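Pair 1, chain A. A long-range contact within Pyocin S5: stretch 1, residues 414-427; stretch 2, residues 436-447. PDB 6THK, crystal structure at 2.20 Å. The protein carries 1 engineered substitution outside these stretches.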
# COMPACT_ATOMS: atom_id res chain seq x y z
N GLY A 414 -26.86 -24.16 -24.37
CA GLY A 414 -26.29 -24.55 -25.65
C GLY A 414 -26.01 -26.04 -25.62
O GLY A 414 -25.41 -26.53 -24.65
N LYS A 415 -26.52 -26.77 -26.63
CA LYS A 415 -26.43 -28.22 -26.67
C LYS A 415 -25.69 -28.76 -27.91
O LYS A 415 -25.83 -28.23 -29.02
CB LYS A 415 -27.84 -28.80 -26.53
CG LYS A 415 -27.89 -30.22 -26.03
CD LYS A 415 -29.30 -30.60 -25.63
CE LYS A 415 -29.57 -32.07 -25.87
NZ LYS A 415 -29.01 -32.96 -24.81
N ALA A 416 -24.86 -29.78 -27.73
CA ALA A 416 -24.11 -30.37 -28.83
C ALA A 416 -24.99 -31.17 -29.78
O ALA A 416 -25.90 -31.86 -29.33
CB ALA A 416 -22.98 -31.24 -28.29
N ILE A 417 -24.75 -31.05 -31.09
CA ILE A 417 -25.53 -31.79 -32.08
C ILE A 417 -24.82 -32.01 -33.43
O ILE A 417 -24.11 -31.13 -33.90
CB ILE A 417 -26.87 -31.04 -32.28
CG1 ILE A 417 -27.85 -31.78 -33.19
CG2 ILE A 417 -26.62 -29.63 -32.81
CD1 ILE A 417 -29.25 -31.23 -33.15
N ASP A 418 -24.98 -33.18 -34.05
CA ASP A 418 -24.45 -33.40 -35.40
C ASP A 418 -25.71 -33.12 -36.21
O ASP A 418 -26.60 -33.96 -36.30
CB ASP A 418 -23.99 -34.84 -35.61
CG ASP A 418 -23.65 -35.15 -37.07
OD1 ASP A 418 -23.85 -34.26 -37.91
OD2 ASP A 418 -23.19 -36.26 -37.39
N ALA A 419 -25.76 -31.94 -36.81
CA ALA A 419 -26.92 -31.46 -37.56
C ALA A 419 -27.20 -32.31 -38.79
O ALA A 419 -28.34 -32.76 -38.98
CB ALA A 419 -26.70 -30.02 -37.97
N ALA A 420 -26.15 -32.56 -39.59
CA ALA A 420 -26.22 -33.37 -40.82
C ALA A 420 -26.89 -34.71 -40.53
O ALA A 420 -27.75 -35.12 -41.30
CB ALA A 420 -24.82 -33.56 -41.39
N SER A 421 -26.59 -35.33 -39.36
CA SER A 421 -27.18 -36.60 -38.93
C SER A 421 -28.67 -36.47 -38.72
O SER A 421 -29.42 -37.36 -39.11
CB SER A 421 -26.51 -37.10 -37.65
OG SER A 421 -26.99 -38.40 -37.33
N LEU A 422 -29.07 -35.38 -38.08
CA LEU A 422 -30.46 -35.11 -37.78
C LEU A 422 -31.29 -34.88 -39.03
O LEU A 422 -32.35 -35.44 -39.19
CB LEU A 422 -30.55 -33.89 -36.87
CG LEU A 422 -31.96 -33.53 -36.45
CD1 LEU A 422 -32.67 -34.78 -35.99
CD2 LEU A 422 -31.94 -32.48 -35.36
N TYR A 423 -30.78 -34.02 -39.90
CA TYR A 423 -31.45 -33.69 -41.14
C TYR A 423 -31.59 -34.87 -42.07
O TYR A 423 -32.58 -35.00 -42.77
CB TYR A 423 -30.79 -32.49 -41.79
CG TYR A 423 -30.95 -31.27 -40.93
CD1 TYR A 423 -32.17 -30.99 -40.34
CD2 TYR A 423 -29.89 -30.44 -40.66
CE1 TYR A 423 -32.33 -29.89 -39.53
CE2 TYR A 423 -30.03 -29.34 -39.84
CZ TYR A 423 -31.26 -29.07 -39.29
OH TYR A 423 -31.41 -27.97 -38.49
N GLN A 424 -30.58 -35.72 -42.10
CA GLN A 424 -30.64 -36.89 -42.94
C GLN A 424 -31.78 -37.78 -42.49
O GLN A 424 -32.54 -38.28 -43.29
CB GLN A 424 -29.33 -37.66 -42.85
CG GLN A 424 -29.44 -39.09 -43.30
CD GLN A 424 -28.68 -39.34 -44.57
OE1 GLN A 424 -28.34 -38.40 -45.29
NE2 GLN A 424 -28.41 -40.60 -44.86
N GLU A 425 -31.92 -37.98 -41.18
CA GLU A 425 -33.01 -38.80 -40.68
C GLU A 425 -34.37 -38.13 -40.97
O GLU A 425 -35.36 -38.80 -41.20
CB GLU A 425 -32.78 -39.36 -39.26
CG GLU A 425 -33.74 -40.52 -38.89
CD GLU A 425 -33.44 -41.85 -39.57
OE1 GLU A 425 -32.33 -41.93 -40.14
OE2 GLU A 425 -34.28 -42.81 -39.56
N PHE A 426 -34.43 -36.80 -40.90
CA PHE A 426 -35.66 -36.09 -41.23
C PHE A 426 -36.01 -36.31 -42.70
O PHE A 426 -37.16 -36.56 -43.04
CB PHE A 426 -35.51 -34.60 -40.96
CG PHE A 426 -36.81 -33.87 -40.90
CD1 PHE A 426 -37.60 -33.75 -42.02
CD2 PHE A 426 -37.25 -33.30 -39.73
CE1 PHE A 426 -38.80 -33.07 -41.99
CE2 PHE A 426 -38.46 -32.63 -39.67
CZ PHE A 426 -39.23 -32.51 -40.81
N LYS A 427 -35.00 -36.24 -43.56
CA LYS A 427 -35.15 -36.43 -44.99
C LYS A 427 -35.61 -37.84 -45.33
O LYS A 427 -36.51 -38.02 -46.14
CB LYS A 427 -33.84 -36.12 -45.71
CG LYS A 427 -33.60 -36.93 -46.96
CD LYS A 427 -32.30 -36.54 -47.64
CE LYS A 427 -31.30 -37.69 -47.63
NZ LYS A 427 -31.95 -39.02 -47.52
N LYS A 436 -41.17 -43.02 -37.07
CA LYS A 436 -40.70 -43.73 -35.85
C LYS A 436 -39.16 -43.61 -35.68
O LYS A 436 -38.74 -43.17 -34.60
CB LYS A 436 -41.17 -45.20 -35.82
CG LYS A 436 -42.70 -45.38 -35.86
CD LYS A 436 -43.16 -46.81 -35.55
CE LYS A 436 -43.06 -47.78 -36.71
NZ LYS A 436 -44.11 -47.51 -37.74
N PRO A 437 -38.31 -43.82 -36.73
CA PRO A 437 -36.85 -43.62 -36.55
C PRO A 437 -36.43 -42.16 -36.39
O PRO A 437 -35.28 -41.89 -36.06
CB PRO A 437 -36.24 -44.27 -37.81
CG PRO A 437 -37.35 -45.11 -38.39
CD PRO A 437 -38.58 -44.33 -38.09
N PHE A 438 -37.30 -41.23 -36.79
CA PHE A 438 -37.00 -39.82 -36.54
C PHE A 438 -37.16 -39.44 -35.07
O PHE A 438 -36.33 -38.77 -34.49
CB PHE A 438 -37.86 -38.88 -37.37
CG PHE A 438 -37.59 -37.44 -37.07
CD1 PHE A 438 -36.49 -36.81 -37.58
CD2 PHE A 438 -38.43 -36.74 -36.23
CE1 PHE A 438 -36.23 -35.49 -37.29
CE2 PHE A 438 -38.18 -35.42 -35.94
CZ PHE A 438 -37.08 -34.80 -36.46
N PHE A 439 -38.30 -39.84 -34.51
CA PHE A 439 -38.63 -39.54 -33.13
C PHE A 439 -37.62 -40.18 -32.20
O PHE A 439 -37.22 -39.60 -31.20
CB PHE A 439 -40.05 -39.97 -32.80
CG PHE A 439 -41.10 -39.15 -33.47
CD1 PHE A 439 -41.10 -37.77 -33.36
CD2 PHE A 439 -42.08 -39.74 -34.23
CE1 PHE A 439 -42.05 -37.01 -33.99
CE2 PHE A 439 -43.04 -38.98 -34.87
CZ PHE A 439 -43.03 -37.61 -34.74
N VAL A 440 -37.21 -41.40 -32.53
CA VAL A 440 -36.22 -42.10 -31.74
C VAL A 440 -34.91 -41.33 -31.76
O VAL A 440 -34.25 -41.19 -30.74
CB VAL A 440 -35.97 -43.51 -32.27
CG1 VAL A 440 -34.64 -44.04 -31.76
CG2 VAL A 440 -37.10 -44.44 -31.86
N LYS A 441 -34.53 -40.82 -32.93
CA LYS A 441 -33.31 -40.05 -33.04
C LYS A 441 -33.37 -38.76 -32.22
O LYS A 441 -32.42 -38.42 -31.54
CB LYS A 441 -33.01 -39.75 -34.50
CG LYS A 441 -32.13 -38.53 -34.73
CD LYS A 441 -30.70 -38.93 -35.01
CE LYS A 441 -29.74 -38.14 -34.14
NZ LYS A 441 -28.44 -37.90 -34.83
N ILE A 442 -34.49 -38.05 -32.28
CA ILE A 442 -34.61 -36.82 -31.49
C ILE A 442 -34.63 -37.10 -29.99
O ILE A 442 -33.98 -36.40 -29.23
CB ILE A 442 -35.77 -35.89 -31.90
CG1 ILE A 442 -36.93 -36.66 -32.50
CG2 ILE A 442 -35.30 -34.84 -32.89
CD1 ILE A 442 -38.03 -35.75 -32.99
N GLU A 443 -35.33 -38.14 -29.58
CA GLU A 443 -35.39 -38.47 -28.16
C GLU A 443 -34.01 -38.81 -27.64
O GLU A 443 -33.63 -38.39 -26.57
CB GLU A 443 -36.32 -39.66 -27.91
CG GLU A 443 -36.01 -40.42 -26.64
CD GLU A 443 -36.59 -41.82 -26.64
OE1 GLU A 443 -35.90 -42.75 -27.09
OE2 GLU A 443 -37.75 -41.98 -26.19
N THR A 444 -33.27 -39.58 -28.42
CA THR A 444 -31.93 -39.95 -28.05
C THR A 444 -31.03 -38.73 -28.00
O THR A 444 -30.28 -38.54 -27.05
CB THR A 444 -31.36 -40.89 -29.12
OG1 THR A 444 -31.97 -42.17 -29.00
CG2 THR A 444 -29.86 -41.02 -28.98
N LEU A 445 -31.14 -37.89 -29.01
CA LEU A 445 -30.31 -36.69 -29.11
C LEU A 445 -30.58 -35.68 -28.01
O LEU A 445 -29.66 -35.12 -27.42
CB LEU A 445 -30.52 -36.05 -30.48
CG LEU A 445 -30.06 -34.62 -30.66
CD1 LEU A 445 -28.61 -34.60 -31.12
CD2 LEU A 445 -30.95 -33.93 -31.67
N ALA A 446 -31.85 -35.47 -27.72
CA ALA A 446 -32.30 -34.51 -26.72
C ALA A 446 -33.07 -35.00 -25.50
O ALA A 446 -33.88 -34.26 -24.96
CB ALA A 446 -33.10 -33.42 -27.41
N ALA A 447 -32.85 -36.23 -25.06
CA ALA A 447 -33.51 -36.74 -23.86
C ALA A 447 -33.17 -35.82 -22.66
O ALA A 447 -32.02 -35.40 -22.50
CB ALA A 447 -33.07 -38.16 -23.57

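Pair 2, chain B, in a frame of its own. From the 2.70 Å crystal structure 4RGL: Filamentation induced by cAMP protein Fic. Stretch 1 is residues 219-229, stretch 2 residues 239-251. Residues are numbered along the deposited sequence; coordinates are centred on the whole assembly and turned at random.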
# COMPACT_ATOMS: atom_id res chain seq x y z
N ASP B 219 -0.31 8.92 -10.80
CA ASP B 219 -1.21 9.31 -11.87
C ASP B 219 -1.26 10.85 -12.01
O ASP B 219 -1.48 11.36 -13.11
CB ASP B 219 -2.61 8.74 -11.64
CG ASP B 219 -2.66 7.21 -11.65
OD1 ASP B 219 -1.66 6.58 -12.10
OD2 ASP B 219 -3.69 6.64 -11.22
N ARG B 220 -1.02 11.58 -10.90
CA ARG B 220 -0.98 13.06 -10.92
C ARG B 220 0.46 13.54 -10.85
O ARG B 220 0.73 14.61 -10.28
CB ARG B 220 -1.80 13.64 -9.75
CG ARG B 220 -3.26 13.24 -9.75
CD ARG B 220 -3.97 13.83 -8.56
NE ARG B 220 -5.33 13.32 -8.44
CZ ARG B 220 -6.13 13.59 -7.41
NH1 ARG B 220 -5.70 14.36 -6.42
NH2 ARG B 220 -7.35 13.08 -7.36
N GLN B 221 1.40 12.76 -11.42
CA GLN B 221 2.83 13.01 -11.32
C GLN B 221 3.21 14.41 -11.86
O GLN B 221 3.93 15.16 -11.19
CB GLN B 221 3.61 11.92 -12.06
CG GLN B 221 5.07 11.83 -11.65
CD GLN B 221 5.75 10.63 -12.27
OE1 GLN B 221 5.14 9.57 -12.47
NE2 GLN B 221 7.05 10.75 -12.51
N GLU B 222 2.71 14.78 -13.07
CA GLU B 222 3.02 16.08 -13.68
C GLU B 222 2.58 17.24 -12.76
O GLU B 222 3.35 18.18 -12.55
CB GLU B 222 2.34 16.21 -15.06
CG GLU B 222 2.77 17.45 -15.83
CD GLU B 222 2.04 17.67 -17.15
OE1 GLU B 222 0.79 17.78 -17.13
OE2 GLU B 222 2.73 17.87 -18.18
N ASP B 223 1.35 17.14 -12.17
CA ASP B 223 0.83 18.17 -11.25
C ASP B 223 1.58 18.14 -9.93
O ASP B 223 1.88 19.20 -9.37
CB ASP B 223 -0.69 17.97 -11.00
CG ASP B 223 -1.56 18.14 -12.24
OD1 ASP B 223 -1.07 17.83 -13.36
OD2 ASP B 223 -2.75 18.48 -12.08
N TYR B 224 1.88 16.92 -9.42
CA TYR B 224 2.62 16.73 -8.17
C TYR B 224 3.93 17.52 -8.19
O TYR B 224 4.11 18.40 -7.36
CB TYR B 224 2.89 15.23 -7.94
CG TYR B 224 3.92 14.93 -6.86
CD1 TYR B 224 3.62 15.14 -5.52
CD2 TYR B 224 5.11 14.28 -7.17
CE1 TYR B 224 4.53 14.80 -4.51
CE2 TYR B 224 6.01 13.91 -6.17
CZ TYR B 224 5.72 14.17 -4.85
OH TYR B 224 6.61 13.81 -3.86
N TYR B 225 4.77 17.28 -9.23
CA TYR B 225 6.06 17.97 -9.36
C TYR B 225 5.86 19.48 -9.67
O TYR B 225 6.70 20.29 -9.26
CB TYR B 225 6.92 17.32 -10.46
CG TYR B 225 7.49 15.97 -10.06
CD1 TYR B 225 8.34 15.84 -8.97
CD2 TYR B 225 7.31 14.85 -10.88
CE1 TYR B 225 8.91 14.62 -8.64
CE2 TYR B 225 7.90 13.63 -10.57
CZ TYR B 225 8.70 13.51 -9.44
OH TYR B 225 9.28 12.31 -9.13
N ARG B 226 4.76 19.85 -10.38
CA ARG B 226 4.48 21.26 -10.70
C ARG B 226 4.08 22.05 -9.44
O ARG B 226 4.57 23.16 -9.22
CB ARG B 226 3.39 21.38 -11.78
CG ARG B 226 3.24 22.79 -12.36
CD ARG B 226 2.16 22.88 -13.44
NE ARG B 226 0.81 22.67 -12.89
CZ ARG B 226 0.11 21.55 -13.05
NH1 ARG B 226 0.59 20.56 -13.79
NH2 ARG B 226 -1.10 21.44 -12.52
N VAL B 227 3.20 21.45 -8.59
CA VAL B 227 2.77 22.07 -7.32
C VAL B 227 3.96 22.12 -6.36
O VAL B 227 4.16 23.13 -5.69
CB VAL B 227 1.58 21.31 -6.69
N LEU B 228 4.77 21.07 -6.36
CA LEU B 228 5.97 20.99 -5.53
C LEU B 228 7.00 22.07 -5.95
O LEU B 228 7.65 22.66 -5.08
CB LEU B 228 6.58 19.59 -5.64
CG LEU B 228 7.79 19.29 -4.77
CD1 LEU B 228 7.49 19.57 -3.29
CD2 LEU B 228 8.22 17.87 -4.95
N ALA B 229 7.10 22.35 -7.27
CA ALA B 229 8.02 23.37 -7.79
C ALA B 229 7.48 24.78 -7.53
O ALA B 229 8.26 25.68 -7.19
CB ALA B 229 8.24 23.17 -9.28
N PRO B 239 0.32 25.21 -0.76
CA PRO B 239 -0.27 24.57 -1.96
C PRO B 239 0.07 23.07 -2.04
O PRO B 239 -0.76 22.28 -2.52
CB PRO B 239 0.36 25.34 -3.12
CG PRO B 239 1.58 25.99 -2.54
CD PRO B 239 1.24 26.30 -1.14
N PHE B 240 1.27 22.67 -1.57
CA PHE B 240 1.68 21.27 -1.55
C PHE B 240 0.83 20.48 -0.53
O PHE B 240 0.41 19.36 -0.82
CB PHE B 240 3.18 21.15 -1.21
CG PHE B 240 3.68 19.72 -1.08
CD1 PHE B 240 3.99 18.97 -2.21
CD2 PHE B 240 3.88 19.15 0.17
CE1 PHE B 240 4.45 17.66 -2.09
CE2 PHE B 240 4.35 17.84 0.29
CZ PHE B 240 4.64 17.10 -0.84
N VAL B 241 0.57 21.09 0.65
CA VAL B 241 -0.24 20.47 1.70
C VAL B 241 -1.67 20.23 1.17
O VAL B 241 -2.21 19.14 1.34
CB VAL B 241 -0.25 21.33 2.99
CG1 VAL B 241 -1.15 20.71 4.06
CG2 VAL B 241 1.17 21.51 3.52
N GLU B 242 -2.23 21.23 0.44
CA GLU B 242 -3.54 21.09 -0.20
C GLU B 242 -3.54 19.92 -1.18
O GLU B 242 -4.49 19.14 -1.19
CB GLU B 242 -3.94 22.38 -0.93
CG GLU B 242 -4.34 23.53 -0.01
CD GLU B 242 -4.83 24.77 -0.75
OE1 GLU B 242 -4.74 24.79 -2.00
OE2 GLU B 242 -5.31 25.71 -0.08
N PHE B 243 -2.47 19.80 -2.01
CA PHE B 243 -2.37 18.73 -3.00
C PHE B 243 -2.31 17.38 -2.33
O PHE B 243 -3.04 16.47 -2.72
CB PHE B 243 -1.13 18.93 -3.90
CG PHE B 243 -0.98 17.87 -4.98
CD1 PHE B 243 -1.58 18.03 -6.22
CD2 PHE B 243 -0.27 16.70 -4.73
CE1 PHE B 243 -1.47 17.04 -7.21
CE2 PHE B 243 -0.19 15.70 -5.71
CZ PHE B 243 -0.78 15.88 -6.94
N MSE B 244 -1.40 17.22 -1.34
CA MSE B 244 -1.20 15.94 -0.68
C MSE B 244 -2.44 15.52 0.12
O MSE B 244 -2.89 14.38 -0.02
CB MSE B 244 0.03 15.99 0.23
CG MSE B 244 0.55 14.60 0.60
SE MSE B 244 0.94 13.50 -0.97
CE MSE B 244 2.18 14.67 -1.86
N LEU B 245 -3.02 16.45 0.94
CA LEU B 245 -4.25 16.14 1.69
C LEU B 245 -5.38 15.80 0.73
O LEU B 245 -6.22 14.95 1.03
CB LEU B 245 -4.67 17.31 2.61
CG LEU B 245 -3.77 17.57 3.83
CD1 LEU B 245 -4.24 18.79 4.59
CD2 LEU B 245 -3.73 16.36 4.75
N GLY B 246 -5.36 16.43 -0.45
CA GLY B 246 -6.31 16.14 -1.51
C GLY B 246 -6.14 14.73 -2.03
O GLY B 246 -7.10 13.94 -2.05
N ALA B 247 -4.88 14.35 -2.36
CA ALA B 247 -4.54 13.01 -2.82
C ALA B 247 -4.88 11.96 -1.76
O ALA B 247 -5.49 10.93 -2.09
CB ALA B 247 -3.06 12.93 -3.17
N LEU B 248 -4.55 12.24 -0.47
CA LEU B 248 -4.83 11.34 0.65
C LEU B 248 -6.32 11.13 0.81
O LEU B 248 -6.76 9.99 1.00
CB LEU B 248 -4.24 11.89 1.95
CG LEU B 248 -2.73 11.71 2.09
CD1 LEU B 248 -2.16 12.70 3.08
CD2 LEU B 248 -2.39 10.29 2.49
N ARG B 249 -7.12 12.22 0.70
CA ARG B 249 -8.58 12.14 0.75
C ARG B 249 -9.11 11.25 -0.36
O ARG B 249 -9.90 10.35 -0.10
CB ARG B 249 -9.19 13.54 0.64
CG ARG B 249 -10.72 13.53 0.52
CD ARG B 249 -11.23 14.77 -0.16
NE ARG B 249 -10.77 14.86 -1.55
CZ ARG B 249 -11.05 15.88 -2.35
NH1 ARG B 249 -11.79 16.90 -1.92
NH2 ARG B 249 -10.58 15.89 -3.60
N ASP B 250 -8.65 11.48 -1.60
CA ASP B 250 -9.06 10.69 -2.76
C ASP B 250 -8.65 9.23 -2.59
O ASP B 250 -9.38 8.33 -3.02
CB ASP B 250 -8.46 11.27 -4.04
CG ASP B 250 -8.80 12.73 -4.27
OD1 ASP B 250 -9.91 13.15 -3.85
OD2 ASP B 250 -7.96 13.46 -4.83
N ALA B 251 -7.50 8.99 -1.93
CA ALA B 251 -7.02 7.64 -1.69
C ALA B 251 -7.87 6.94 -0.64
O ALA B 251 -8.39 5.86 -0.90
CB ALA B 251 -5.56 7.67 -1.25

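Two packed helices fix the places where side chains must meet, but not the chemistry of the meeting. Pair 1, from Pyocin S5, and pair 2, from a Fic protein, illustrate the principle. In each, two nearly antiparallel helices (159° in pair 1, 154° in pair 2) approach to 9.1 Å between axes, and the central backbones superpose with an RMSD of 0.5 Å.

The most similar solution lies where the helices come closest in backbone register. Phe A438 matches Phe B240, both with chi1 in the t well and side-chain centres 1.0 Å apart. In pair 1 the edge of Phe A426 is directed at the face of Phe A438 in an offset edge-to-face pair, with centroids 5.1 Å apart and planes at 80°. The matching residue in pair 2 is Leu B228, whose CD1 reaches CD1 of Phe B240 at 3.7 Å, so an aliphatic branch takes the place of a second ring. Nearby, Glu A425 matches Val B227, both directed toward the partner; OE2 of Glu A425 comes to 3.0 Å from CB of Pro A437, the match of Pro B239, whereas Val B227 is modelled only to CB, so its packing cannot be compared.

At the centre, Leu A422 coincides with Tyr B224. The leucine is a knob among Phe A438, Lys A441, Ile A442 and Leu A445; its CD1 lies 3.9 Å from CE1 of Phe A438 and 4.1 Å from CG2 of Ile A442. The tyrosine reaches two of the matched positions with its ring: CE1 of Tyr B224 is 3.7 Å from CE1 of Phe B240. At the ring edge, CE1 of Tyr B224 is 3.5 Å from CE of the selenomethionine Met B244, the counterpart of Ile A442.

A clear change of chemistry is at Lys A441 and Phe B243, both directed toward the partner helix. The lysine lays its CG 4.0 Å from CD1 of Leu A422 and donates a hydrogen bond from NZ to OG of Ser A421 at 2.9 Å. Phe B243 instead offers a ring face to CA of Tyr B224, a CH-pi contact with CA 4.1 Å from the ring centroid.

Towards the other end, Leu A445 matches Ala B247. The leucine fills its space itself, CD2 lying 4.1 Å from CD2 of Leu A422 and 3.5 Å from CD1 of Ile A417. Beside the small alanine runs Arg B220, with NH1 4.0 Å from CA of Ala B247, on its way to a salt bridge between NH2 and OD2 of Asp B250 at 2.6 Å. Its counterpart, Asp A418, caps its own helix, OD1 accepting a weak 3.3 Å bond from N of Ser A421.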